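Local coordinates for alpha-tubulin N-acetyltransferase (Danio rerio, PDB 4H6U) that transfers the acetyl group of acetyl coenzyme A to a lysine side chain of alpha-tubulin, as a member of the GNAT acetyltransferase family, at the acetyl coenzyme *a site and the interface of chains A and B. Coordinates in Å, arbitrary orientation; residue numbers count along the deposited sequence, not the author numbering. Chains: chain A/B, Alpha-tubulin N-acetyltransferase.

Contact 1: the acetyl coenzyme *a site. Residues chain A 119-124, 129-135, 155-158, 160-161, 163-164, 167-168. With ACO (acetyl coenzyme *a), chain C.
Backbone N-H groups of the GNAT pyrophosphate loop, the Q/R-x-x-G-x-G/A motif spelled here A:Gln129 to A:Gly134, grip the diphosphate of acetyl coenzyme A where helix 133-145 begins, so the helix N-terminus would also steady its charge. A:Arg130 N donates to ACO O5A (2.8 Å), A:Gly132 N to O2A and A:Gly134 N to O4A, the glycines bringing no side chain between amide and phosphate. A:Ser135 holds O1A twice, through N and through OG, which lies beside its own backbone N (chi1 -61°). Water 1 joins A:His131 N and A:Tyr133 N to O4A.

At the 3'-phosphate, A:Arg130 binds side-on, NE to O9A and NH2 to ACO O8A (2.5 Å), while its guanidinium lies flat over the adenine. A:Lys167 NZ reaches ACO O8A from another direction (2.9 Å). A:Ser163 OG, anti to its backbone N (chi1 179°), meets both adenine N3A and the ribose 2'-hydroxyl O2B. The aliphatic part of A:Lys160 suits the adenine face, with CG 3.8 Å from the six-membered ring centroid.

Along the pantetheine arm, strand 117-124 offers A:Val124 N to the carbonyl ACO O9P (2.5 Å). A:Ser158 OG comes within 2.8 Å of the amide nitrogen ACO N4P, a close contact, since the N-H points elsewhere. A:Gln129 NE2 donates to A:Val124 O, in its own amide plane, which fixes the side chain alongside the pantetheine. A:Phe122, with CG anti to the backbone N (chi1 -164°), lays its ring face under methyl CEP, and the rim of that ring rests on the faces of A:Phe161 and A:Phe164. A:Phe161 CD2 also approaches the acetyl methyl ACO CH3 (3.7 Å). A:Ala121, near the acetyl group, is engineered from aspartate.

Contact 2: the interface of chains A and B. Residues chain A 40-43, 89-93, 125; chain B 5-11.
This is a reciprocal strand-addition interface: the N-terminal strand 5-8 of chain B is laid against strands 42-45 and 90-99 of chain A, and a two-fold twin repeats it with the chains exchanged. It ties the two copies of the deposited assembly together, although the structure alone does not show that the enzyme is a dimer in solution.

Main-chain pairing carries the polar load. B:Phe7 and A:Thr43 form an antiparallel pair, A:Thr43 N donating to B:Phe7 O (2.9 Å) and B:Phe7 N returning a bond to A:Thr43 O, both in the carbonyl plane. On the other edge the pairing is parallel: B:Asp6 N meets A:Gly89 O, and A:Ile91 N points almost straight down the C=O axis of B:Asp6 (178° at the oxygen). B:Pro8, lacking an N-H, ends this ladder and packs its ring against A:Val90 CG1 and, at about a right angle, against A:Thr125.

Apolar side chains fill in around the strand. A:Ile91 and B:Phe7 lie side by side, pointing the same way, with CG1 of the isoleucine 3.3 Å from ring atom CE1; the other branch, CG2, touches B:Leu11 CD2 (3.9 Å). B:Tyr9 crosses A:Thr43 obliquely, its CE1 near the threonine CB.

B:Asp10 sits at the start of helix 9-13, its CG in the crowded position between backbone N and carbonyl carbon (chi1 64°), where a short carboxylate can reach both its own helix and chain A. B:Asp10 OD1 accepts from B:Leu11 N above the carboxylate plane (2.7 Å) and also from the hydroxyl of A:Thr125. An alanine here removes the acceptor shared by A:Thr125 OG1 and B:Leu11 N, and would probably loosen both the helix start and its tie to chain A. The bond from A:Thr125 OG1 arrives on the syn lone pair of B:Asp10 OD1, at 2.5 Å.

Contact 1: the acetyl coenzyme *a site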
loop_
_atom_site.group_PDB
_atom_site.type_symbol
_atom_site.label_atom_id
_atom_site.label_comp_id
_atom_site.label_asym_id
_atom_site.label_seq_id
_atom_site.Cartn_x
_atom_site.Cartn_y
_atom_site.Cartn_z
ATOM N N VAL A 119 10.745 5.326 5.933
ATOM C CA VAL A 119 9.400 5.777 6.252
ATOM C C VAL A 119 8.832 6.465 5.027
ATOM O O VAL A 119 9.471 7.362 4.482
ATOM C CB VAL A 119 9.351 6.733 7.451
ATOM C CG1 VAL A 119 7.898 7.170 7.699
ATOM C CG2 VAL A 119 9.946 6.068 8.667
ATOM N N LEU A 120 7.674 5.993 4.569
ATOM C CA LEU A 120 7.024 6.487 3.345
ATOM C C LEU A 120 5.800 7.358 3.633
ATOM O O LEU A 120 5.441 8.209 2.837
ATOM C CB LEU A 120 6.648 5.291 2.452
ATOM C CG LEU A 120 7.849 4.388 2.115
ATOM C CD1 LEU A 120 7.488 3.108 1.395
ATOM C CD2 LEU A 120 8.831 5.157 1.303
ATOM N N ALA A 121 5.089 7.078 4.723
ATOM C CA ALA A 121 3.916 7.879 5.093
ATOM C C ALA A 121 3.682 7.752 6.586
ATOM O O ALA A 121 3.876 6.673 7.171
ATOM C CB ALA A 121 2.685 7.436 4.316
ATOM N N PHE A 122 3.297 8.861 7.196
ATOM C CA PHE A 122 3.117 8.930 8.639
ATOM C C PHE A 122 2.071 10.026 8.949
ATOM O O PHE A 122 2.223 11.165 8.520
ATOM C CB PHE A 122 4.444 9.250 9.307
ATOM C CG PHE A 122 4.463 8.975 10.779
ATOM C CD1 PHE A 122 3.530 8.128 11.366
ATOM C CD2 PHE A 122 5.410 9.563 11.581
ATOM C CE1 PHE A 122 3.554 7.877 12.721
ATOM C CE2 PHE A 122 5.433 9.332 12.941
ATOM C CZ PHE A 122 4.515 8.472 13.506
ATOM N N TYR A 123 0.962 9.651 9.575
ATOM C CA TYR A 123 -0.113 10.590 9.849
ATOM C C TYR A 123 -0.953 10.174 11.034
ATOM O O TYR A 123 -1.303 9.001 11.184
ATOM C CB TYR A 123 -1.026 10.780 8.644
ATOM C CG TYR A 123 -2.001 11.922 8.817
ATOM C CD1 TYR A 123 -1.574 13.233 8.754
ATOM C CD2 TYR A 123 -3.349 11.688 9.084
ATOM C CE1 TYR A 123 -2.457 14.287 8.920
ATOM C CE2 TYR A 123 -4.241 12.745 9.254
ATOM C CZ TYR A 123 -3.773 14.043 9.184
ATOM O OH TYR A 123 -4.615 15.106 9.340
ATOM N N VAL A 124 -1.255 11.152 11.879
ATOM C CA VAL A 124 -2.199 10.997 12.983
ATOM C C VAL A 124 -3.290 12.011 12.731
ATOM O O VAL A 124 -2.996 13.145 12.372
ATOM C CB VAL A 124 -1.534 11.266 14.323
ATOM C CG1 VAL A 124 -2.612 11.451 15.451
ATOM C CG2 VAL A 124 -0.578 10.158 14.648
ATOM N N GLN A 129 -3.330 14.676 17.241
ATOM C CA GLN A 129 -1.885 14.842 17.199
ATOM C C GLN A 129 -1.424 15.367 18.567
ATOM O O GLN A 129 -2.211 15.948 19.307
ATOM C CB GLN A 129 -1.492 15.816 16.079
ATOM C CG GLN A 129 -1.322 15.163 14.719
ATOM C CD GLN A 129 -1.486 16.143 13.528
ATOM O OE1 GLN A 129 -1.154 17.319 13.633
ATOM N NE2 GLN A 129 -1.996 15.643 12.396
ATOM N N ARG A 130 -0.164 15.122 18.914
ATOM C CA ARG A 130 0.420 15.616 20.167
ATOM C C ARG A 130 -0.241 15.011 21.403
ATOM O O ARG A 130 -0.327 15.664 22.448
ATOM C CB ARG A 130 0.332 17.143 20.226
ATOM C CG ARG A 130 1.442 17.829 19.427
ATOM C CD ARG A 130 1.636 19.270 19.863
ATOM N NE ARG A 130 3.030 19.676 19.748
ATOM C CZ ARG A 130 3.465 20.871 19.330
ATOM N NH1 ARG A 130 2.633 21.837 18.978
ATOM N NH2 ARG A 130 4.764 21.105 19.286
ATOM N N HIS A 131 -0.739 13.786 21.267
ATOM C CA HIS A 131 -1.291 13.037 22.389
ATOM C C HIS A 131 -0.464 11.758 22.647
ATOM O O HIS A 131 -0.808 10.946 23.479
ATOM C CB HIS A 131 -2.734 12.660 22.121
ATOM C CG HIS A 131 -3.688 13.810 22.205
ATOM N ND1 HIS A 131 -3.621 14.900 21.361
ATOM C CD2 HIS A 131 -4.726 14.045 23.042
ATOM C CE1 HIS A 131 -4.592 15.746 21.661
ATOM N NE2 HIS A 131 -5.267 15.258 22.686
ATOM N N GLY A 132 0.588 11.553 21.866
ATOM C CA GLY A 132 1.499 10.449 22.057
ATOM C C GLY A 132 1.262 9.302 21.085
ATOM O O GLY A 132 1.988 8.309 21.120
ATOM N N TYR A 133 0.267 9.456 20.208
ATOM C CA TYR A 133 -0.143 8.402 19.272
ATOM C C TYR A 133 0.936 8.120 18.221
ATOM O O TYR A 133 1.278 6.964 17.980
ATOM C CB TYR A 133 -1.488 8.774 18.607
ATOM C CG TYR A 133 -2.671 8.618 19.526
ATOM C CD1 TYR A 133 -2.916 7.416 20.155
ATOM C CD2 TYR A 133 -3.511 9.673 19.803
ATOM C CE1 TYR A 133 -3.984 7.270 21.002
ATOM C CE2 TYR A 133 -4.576 9.533 20.669
ATOM C CZ TYR A 133 -4.800 8.329 21.268
ATOM O OH TYR A 133 -5.851 8.144 22.122
ATOM N N GLY A 134 1.519 9.165 17.648
ATOM C CA GLY A 134 2.604 8.994 16.673
ATOM C C GLY A 134 3.753 8.184 17.293
ATOM O O GLY A 134 4.230 7.187 16.728
ATOM N N SER A 135 4.193 8.615 18.476
ATOM C CA SER A 135 5.202 7.888 19.257
ATOM C C SER A 135 4.838 6.416 19.457
ATOM O O SER A 135 5.703 5.551 19.341
ATOM C CB SER A 135 5.378 8.542 20.637
ATOM O OG SER A 135 5.814 9.876 20.538
ATOM N N ASP A 155 11.477 9.560 3.607
ATOM C CA ASP A 155 11.114 10.081 2.300
ATOM C C ASP A 155 10.302 11.390 2.419
ATOM O O ASP A 155 9.147 11.383 2.840
ATOM C CB ASP A 155 10.296 9.026 1.607
ATOM C CG ASP A 155 9.998 9.349 0.182
ATOM O OD1 ASP A 155 10.219 10.479 -0.290
ATOM O OD2 ASP A 155 9.547 8.416 -0.485
ATOM N N ARG A 156 10.897 12.518 2.022
ATOM C CA ARG A 156 10.173 13.786 2.001
ATOM C C ARG A 156 9.344 14.056 3.268
ATOM O O ARG A 156 8.148 14.329 3.205
ATOM C CB ARG A 156 9.284 13.891 0.752
ATOM C CG ARG A 156 10.059 13.777 -0.574
ATOM C CD ARG A 156 9.139 13.908 -1.781
ATOM N NE ARG A 156 8.217 12.787 -1.917
ATOM C CZ ARG A 156 8.348 11.784 -2.785
ATOM N NH1 ARG A 156 9.396 11.727 -3.609
ATOM N NH2 ARG A 156 7.422 10.823 -2.820
ATOM N N PRO A 157 9.988 14.041 4.430
ATOM C CA PRO A 157 9.233 14.159 5.686
ATOM C C PRO A 157 8.686 15.569 5.869
ATOM O O PRO A 157 9.386 16.549 5.581
ATOM C CB PRO A 157 10.273 13.829 6.761
ATOM C CG PRO A 157 11.605 14.156 6.123
ATOM C CD PRO A 157 11.412 13.768 4.660
ATOM N N SER A 158 7.452 15.670 6.352
ATOM C CA SER A 158 6.833 16.964 6.609
ATOM C C SER A 158 7.517 17.662 7.807
ATOM O O SER A 158 8.254 17.046 8.589
ATOM C CB SER A 158 5.340 16.767 6.891
ATOM O OG SER A 158 5.142 16.084 8.129
ATOM N N LYS A 160 6.287 18.766 10.632
ATOM C CA LYS A 160 5.877 18.173 11.903
ATOM C C LYS A 160 6.586 16.833 12.146
ATOM O O LYS A 160 6.830 16.458 13.282
ATOM C CB LYS A 160 4.353 17.988 11.973
ATOM C CG LYS A 160 3.590 19.290 12.045
ATOM C CD LYS A 160 2.113 19.046 12.236
ATOM C CE LYS A 160 1.305 20.332 12.137
ATOM N NZ LYS A 160 0.829 20.551 10.725
ATOM N N PHE A 161 6.863 16.077 11.093
ATOM C CA PHE A 161 7.534 14.801 11.285
ATOM C C PHE A 161 9.025 15.023 11.635
ATOM O O PHE A 161 9.595 14.312 12.470
ATOM C CB PHE A 161 7.378 13.936 10.027
ATOM C CG PHE A 161 7.885 12.511 10.173
ATOM C CD1 PHE A 161 8.119 11.950 11.416
ATOM C CD2 PHE A 161 8.146 11.743 9.046
ATOM C CE1 PHE A 161 8.588 10.673 11.540
ATOM C CE2 PHE A 161 8.623 10.449 9.154
ATOM C CZ PHE A 161 8.846 9.907 10.415
ATOM N N SER A 163 10.246 17.662 13.205
ATOM C CA SER A 163 10.127 18.101 14.588
ATOM C C SER A 163 10.031 16.896 15.526
ATOM O O SER A 163 10.722 16.832 16.565
ATOM C CB SER A 163 8.883 18.980 14.739
ATOM O OG SER A 163 8.703 19.405 16.069
ATOM N N PHE A 164 9.165 15.953 15.133
ATOM C CA PHE A 164 8.914 14.722 15.879
ATOM C C PHE A 164 10.232 13.955 16.063
ATOM O O PHE A 164 10.635 13.665 17.211
ATOM C CB PHE A 164 7.856 13.906 15.099
ATOM C CG PHE A 164 7.651 12.488 15.580
ATOM C CD1 PHE A 164 8.327 11.442 14.976
ATOM C CD2 PHE A 164 6.711 12.201 16.572
ATOM C CE1 PHE A 164 8.140 10.130 15.380
ATOM C CE2 PHE A 164 6.500 10.890 17.010
ATOM C CZ PHE A 164 7.220 9.832 16.405
ATOM N N LYS A 167 12.870 16.127 18.240
ATOM C CA LYS A 167 12.490 16.301 19.655
ATOM C C LYS A 167 12.330 14.978 20.421
ATOM O O LYS A 167 12.724 14.890 21.565
ATOM C CB LYS A 167 11.210 17.120 19.736
ATOM C CG LYS A 167 11.431 18.522 19.271
ATOM C CD LYS A 167 10.166 19.341 19.119
ATOM C CE LYS A 167 9.860 20.132 20.352
ATOM N NZ LYS A 167 8.872 21.193 20.043
ATOM N N ARG A 168 11.793 13.938 19.779
ATOM C CA ARG A 168 11.501 12.696 20.498
ATOM C C ARG A 168 12.558 11.591 20.316
ATOM O O ARG A 168 12.686 10.715 21.182
ATOM C CB ARG A 168 10.110 12.197 20.116
ATOM C CG ARG A 168 8.987 13.172 20.510
ATOM C CD ARG A 168 8.636 13.049 22.023
ATOM N NE ARG A 168 7.713 14.107 22.429
ATOM C CZ ARG A 168 6.468 13.930 22.862
ATOM N NH1 ARG A 168 5.954 12.710 22.979
ATOM N NH2 ARG A 168 5.730 14.998 23.179
HETATM N N1A ACO C . 3.961 21.293 15.281
HETATM C C2A ACO C . 5.234 20.850 15.576
HETATM N N3A ACO C . 5.585 19.645 15.972
HETATM C C4A ACO C . 4.526 18.745 16.150
HETATM C C5A ACO C . 3.175 19.072 15.917
HETATM C C6A ACO C . 2.932 20.415 15.460
HETATM N N6A ACO C . 1.702 20.910 15.175
HETATM N N7A ACO C . 2.379 17.921 16.197
HETATM C C8A ACO C . 3.260 16.940 16.619
HETATM N N9A ACO C . 4.574 17.447 16.600
HETATM C C1B ACO C . 5.847 16.853 16.937
HETATM C C2B ACO C . 6.603 17.630 18.003
HETATM O O2B ACO C . 7.962 17.291 18.034
HETATM C C3B ACO C . 5.898 16.982 19.271
HETATM O O3B ACO C . 6.586 17.106 20.371
HETATM P P3B ACO C . 6.094 18.550 21.396
HETATM O O7A ACO C . 7.050 18.256 22.512
HETATM O O8A ACO C . 6.472 19.653 20.437
HETATM O O9A ACO C . 4.633 18.324 21.622
HETATM C C4B ACO C . 5.795 15.541 18.859
HETATM O O4B ACO C . 5.638 15.542 17.406
HETATM C C5B ACO C . 4.615 14.898 19.590
HETATM O O5B ACO C . 4.754 13.540 19.775
HETATM P P1A ACO C . 3.441 12.581 19.412
HETATM O O1A ACO C . 3.909 11.208 19.736
HETATM O O2A ACO C . 2.175 13.186 19.985
HETATM O O3A ACO C . 3.342 12.673 17.754
HETATM P P2A ACO C . 1.977 12.773 16.994
HETATM O O4A ACO C . 1.033 11.654 17.273
HETATM O O5A ACO C . 1.454 14.152 16.790
HETATM O O6A ACO C . 2.490 12.235 15.320
HETATM C CBP ACO C . 3.108 13.135 13.225
HETATM C CCP ACO C . 3.519 12.880 14.671
HETATM C CDP ACO C . 4.194 13.883 12.437
HETATM C CEP ACO C . 2.749 11.788 12.524
HETATM C CAP ACO C . 1.803 13.991 13.311
HETATM O OAP ACO C . 1.966 15.248 13.932
HETATM C C9P ACO C . 1.026 14.045 11.962
HETATM O O9P ACO C . 0.398 13.069 11.627
HETATM N N8P ACO C . 0.948 14.998 11.002
HETATM C C7P ACO C . 1.494 16.264 10.895
HETATM C C6P ACO C . 1.486 16.777 9.370
HETATM C C5P ACO C . 1.812 15.733 8.231
HETATM O O5P ACO C . 1.302 15.825 7.102
HETATM N N4P ACO C . 2.726 14.662 8.509
HETATM C C3P ACO C . 3.183 13.586 7.528
HETATM C C2P ACO C . 4.653 12.998 7.654
HETATM S S1P ACO C . 5.907 13.047 6.154
HETATM C C ACO C . 6.026 11.353 5.569
HETATM O O ACO C . 5.130 10.640 5.829
HETATM C CH3 ACO C . 7.406 10.739 5.511
HETATM O O HOH W 1 -0.821 11.907 19.185
HETATM O O HOH W 2 2.843 13.880 22.719
#

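Contact 2: the interface of chains A and B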
loop_
_atom_site.group_PDB
_atom_site.type_symbol
_atom_site.label_atom_id
_atom_site.label_comp_id
_atom_site.label_asym_id
_atom_site.label_seq_id
_atom_site.Cartn_x
_atom_site.Cartn_y
_atom_site.Cartn_z
ATOM N N PRO A 40 -13.071 12.434 16.636
ATOM C CA PRO A 40 -13.729 13.339 15.688
ATOM C C PRO A 40 -14.829 12.598 14.950
ATOM O O PRO A 40 -15.045 11.415 15.222
ATOM C CB PRO A 40 -12.610 13.692 14.714
ATOM C CG PRO A 40 -11.760 12.416 14.701
ATOM C CD PRO A 40 -11.806 11.883 16.109
ATOM N N GLN A 41 -15.499 13.277 14.021
ATOM C CA GLN A 41 -16.528 12.641 13.227
ATOM C C GLN A 41 -15.821 11.707 12.271
ATOM O O GLN A 41 -14.750 12.029 11.737
ATOM C CB GLN A 41 -17.369 13.671 12.478
ATOM N N VAL A 42 -16.432 10.546 12.077
ATOM C CA VAL A 42 -15.840 9.444 11.335
ATOM C C VAL A 42 -16.772 8.926 10.254
ATOM O O VAL A 42 -17.952 9.249 10.220
ATOM C CB VAL A 42 -15.470 8.267 12.255
ATOM C CG1 VAL A 42 -14.474 8.717 13.293
ATOM C CG2 VAL A 42 -16.707 7.696 12.916
ATOM N N THR A 43 -16.201 8.145 9.347
ATOM C CA THR A 43 -16.984 7.426 8.362
ATOM C C THR A 43 -16.755 5.926 8.573
ATOM O O THR A 43 -15.640 5.497 8.865
ATOM C CB THR A 43 -16.566 7.805 6.909
ATOM O OG1 THR A 43 -16.957 6.779 5.992
ATOM C CG2 THR A 43 -15.059 7.976 6.821
ATOM N N GLY A 89 -13.616 0.254 16.514
ATOM C CA GLY A 89 -12.745 1.298 16.999
ATOM C C GLY A 89 -12.508 2.340 15.936
ATOM O O GLY A 89 -13.159 2.339 14.892
ATOM N N VAL A 90 -11.507 3.175 16.169
ATOM C CA VAL A 90 -11.226 4.274 15.269
ATOM C C VAL A 90 -9.746 4.252 15.030
ATOM O O VAL A 90 -8.949 4.294 15.971
ATOM C CB VAL A 90 -11.627 5.617 15.894
ATOM C CG1 VAL A 90 -11.413 6.763 14.938
ATOM C CG2 VAL A 90 -13.073 5.542 16.369
ATOM N N ILE A 91 -9.396 4.291 13.752
ATOM C CA ILE A 91 -8.022 4.400 13.324
ATOM C C ILE A 91 -7.623 5.846 13.493
ATOM O O ILE A 91 -8.237 6.734 12.880
ATOM C CB ILE A 91 -7.859 3.975 11.835
ATOM C CG1 ILE A 91 -8.381 2.535 11.600
ATOM C CG2 ILE A 91 -6.397 4.116 11.409
ATOM C CD1 ILE A 91 -8.042 1.590 12.721
ATOM N N VAL A 92 -6.653 6.082 14.375
ATOM C CA VAL A 92 -6.238 7.443 14.719
ATOM C C VAL A 92 -4.915 7.833 14.048
ATOM O O VAL A 92 -4.538 8.999 14.055
ATOM C CB VAL A 92 -6.117 7.614 16.212
ATOM C CG1 VAL A 92 -7.475 7.405 16.835
ATOM C CG2 VAL A 92 -5.086 6.659 16.775
ATOM N N GLY A 93 -4.200 6.847 13.501
ATOM C CA GLY A 93 -2.988 7.113 12.770
ATOM C C GLY A 93 -2.524 5.961 11.878
ATOM O O GLY A 93 -2.985 4.839 12.014
ATOM N N THR A 125 -4.537 11.603 12.935
ATOM C CA THR A 125 -5.677 12.460 12.665
ATOM C C THR A 125 -5.486 13.756 13.427
ATOM O O THR A 125 -4.956 13.729 14.540
ATOM C CB THR A 125 -7.033 11.741 12.997
ATOM O OG1 THR A 125 -8.146 12.476 12.443
ATOM C CG2 THR A 125 -7.215 11.575 14.512
ATOM N N MET B 5 -13.897 -0.942 10.554
ATOM C CA MET B 5 -13.132 0.166 11.104
ATOM C C MET B 5 -13.863 1.473 10.851
ATOM O O MET B 5 -14.685 1.576 9.931
ATOM C CB MET B 5 -11.753 0.227 10.440
ATOM C CG MET B 5 -10.812 -0.913 10.824
ATOM S SD MET B 5 -9.243 -0.930 9.905
ATOM C CE MET B 5 -9.743 -1.435 8.253
ATOM N N ASP B 6 -13.637 2.441 11.730
ATOM C CA ASP B 6 -14.071 3.810 11.485
ATOM C C ASP B 6 -12.854 4.709 11.226
ATOM O O ASP B 6 -11.853 4.605 11.918
ATOM C CB ASP B 6 -14.857 4.329 12.669
ATOM C CG ASP B 6 -16.161 3.602 12.850
ATOM O OD1 ASP B 6 -16.608 3.494 14.006
ATOM O OD2 ASP B 6 -16.735 3.149 11.834
ATOM N N PHE B 7 -12.904 5.496 10.159
ATOM C CA PHE B 7 -11.817 6.401 9.794
ATOM C C PHE B 7 -12.245 7.858 9.960
ATOM O O PHE B 7 -13.327 8.251 9.526
ATOM C CB PHE B 7 -11.421 6.227 8.330
ATOM C CG PHE B 7 -10.555 5.035 8.059
ATOM C CD1 PHE B 7 -10.557 3.940 8.895
ATOM C CD2 PHE B 7 -9.724 5.010 6.966
ATOM C CE1 PHE B 7 -9.766 2.836 8.620
ATOM C CE2 PHE B 7 -8.945 3.916 6.698
ATOM C CZ PHE B 7 -8.973 2.825 7.528
ATOM N N PRO B 8 -11.411 8.667 10.615
ATOM C CA PRO B 8 -11.627 10.113 10.563
ATOM C C PRO B 8 -11.544 10.618 9.118
ATOM O O PRO B 8 -10.878 10.050 8.259
ATOM C CB PRO B 8 -10.481 10.674 11.419
ATOM C CG PRO B 8 -10.072 9.567 12.318
ATOM C CD PRO B 8 -10.365 8.285 11.575
ATOM N N TYR B 9 -12.261 11.686 8.828
ATOM C CA TYR B 9 -12.327 12.149 7.463
ATOM C C TYR B 9 -10.944 12.519 6.921
ATOM O O TYR B 9 -10.589 12.156 5.793
ATOM C CB TYR B 9 -13.290 13.325 7.326
ATOM C CG TYR B 9 -14.763 12.958 7.481
ATOM C CD1 TYR B 9 -15.351 11.922 6.752
ATOM C CD2 TYR B 9 -15.571 13.676 8.343
ATOM C CE1 TYR B 9 -16.695 11.609 6.902
ATOM C CE2 TYR B 9 -16.908 13.376 8.492
ATOM C CZ TYR B 9 -17.466 12.337 7.773
ATOM O OH TYR B 9 -18.808 12.036 7.930
ATOM N N ASP B 10 -10.146 13.210 7.727
ATOM C CA ASP B 10 -8.801 13.600 7.291
ATOM C C ASP B 10 -7.862 12.433 7.014
ATOM O O ASP B 10 -7.195 12.423 5.996
ATOM C CB ASP B 10 -8.162 14.601 8.278
ATOM C CG ASP B 10 -7.917 14.020 9.681
ATOM O OD1 ASP B 10 -8.446 12.935 10.045
ATOM O OD2 ASP B 10 -7.167 14.672 10.425
ATOM N N LEU B 11 -7.870 11.431 7.881
ATOM C CA LEU B 11 -7.052 10.234 7.702
ATOM C C LEU B 11 -7.472 9.451 6.467
ATOM O O LEU B 11 -6.651 8.915 5.719
ATOM C CB LEU B 11 -7.151 9.342 8.952
ATOM C CG LEU B 11 -6.132 8.217 9.080
ATOM C CD1 LEU B 11 -5.602 8.136 10.520
ATOM C CD2 LEU B 11 -6.730 6.894 8.667
#

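The C-alpha centres of contact 1 and contact 2 are about 17 Å apart, and no residue belongs to both, but they meet along the chain: A:Val124, at the end of strand 117-124, binds the acetyl donor in contact 1, and the next residue, A:Thr125, faces chain B in contact 2. The connection through 3-10 helix 126-128 to the pyrophosphate motif therefore starts at the interface. Displacement of the partner's N-terminal segment might thus be felt at the acetyl donor, though the structure alone does not show such coupling. By the two-fold symmetry each subunit has its own acetyl-donor site and lends its N-terminus to the other.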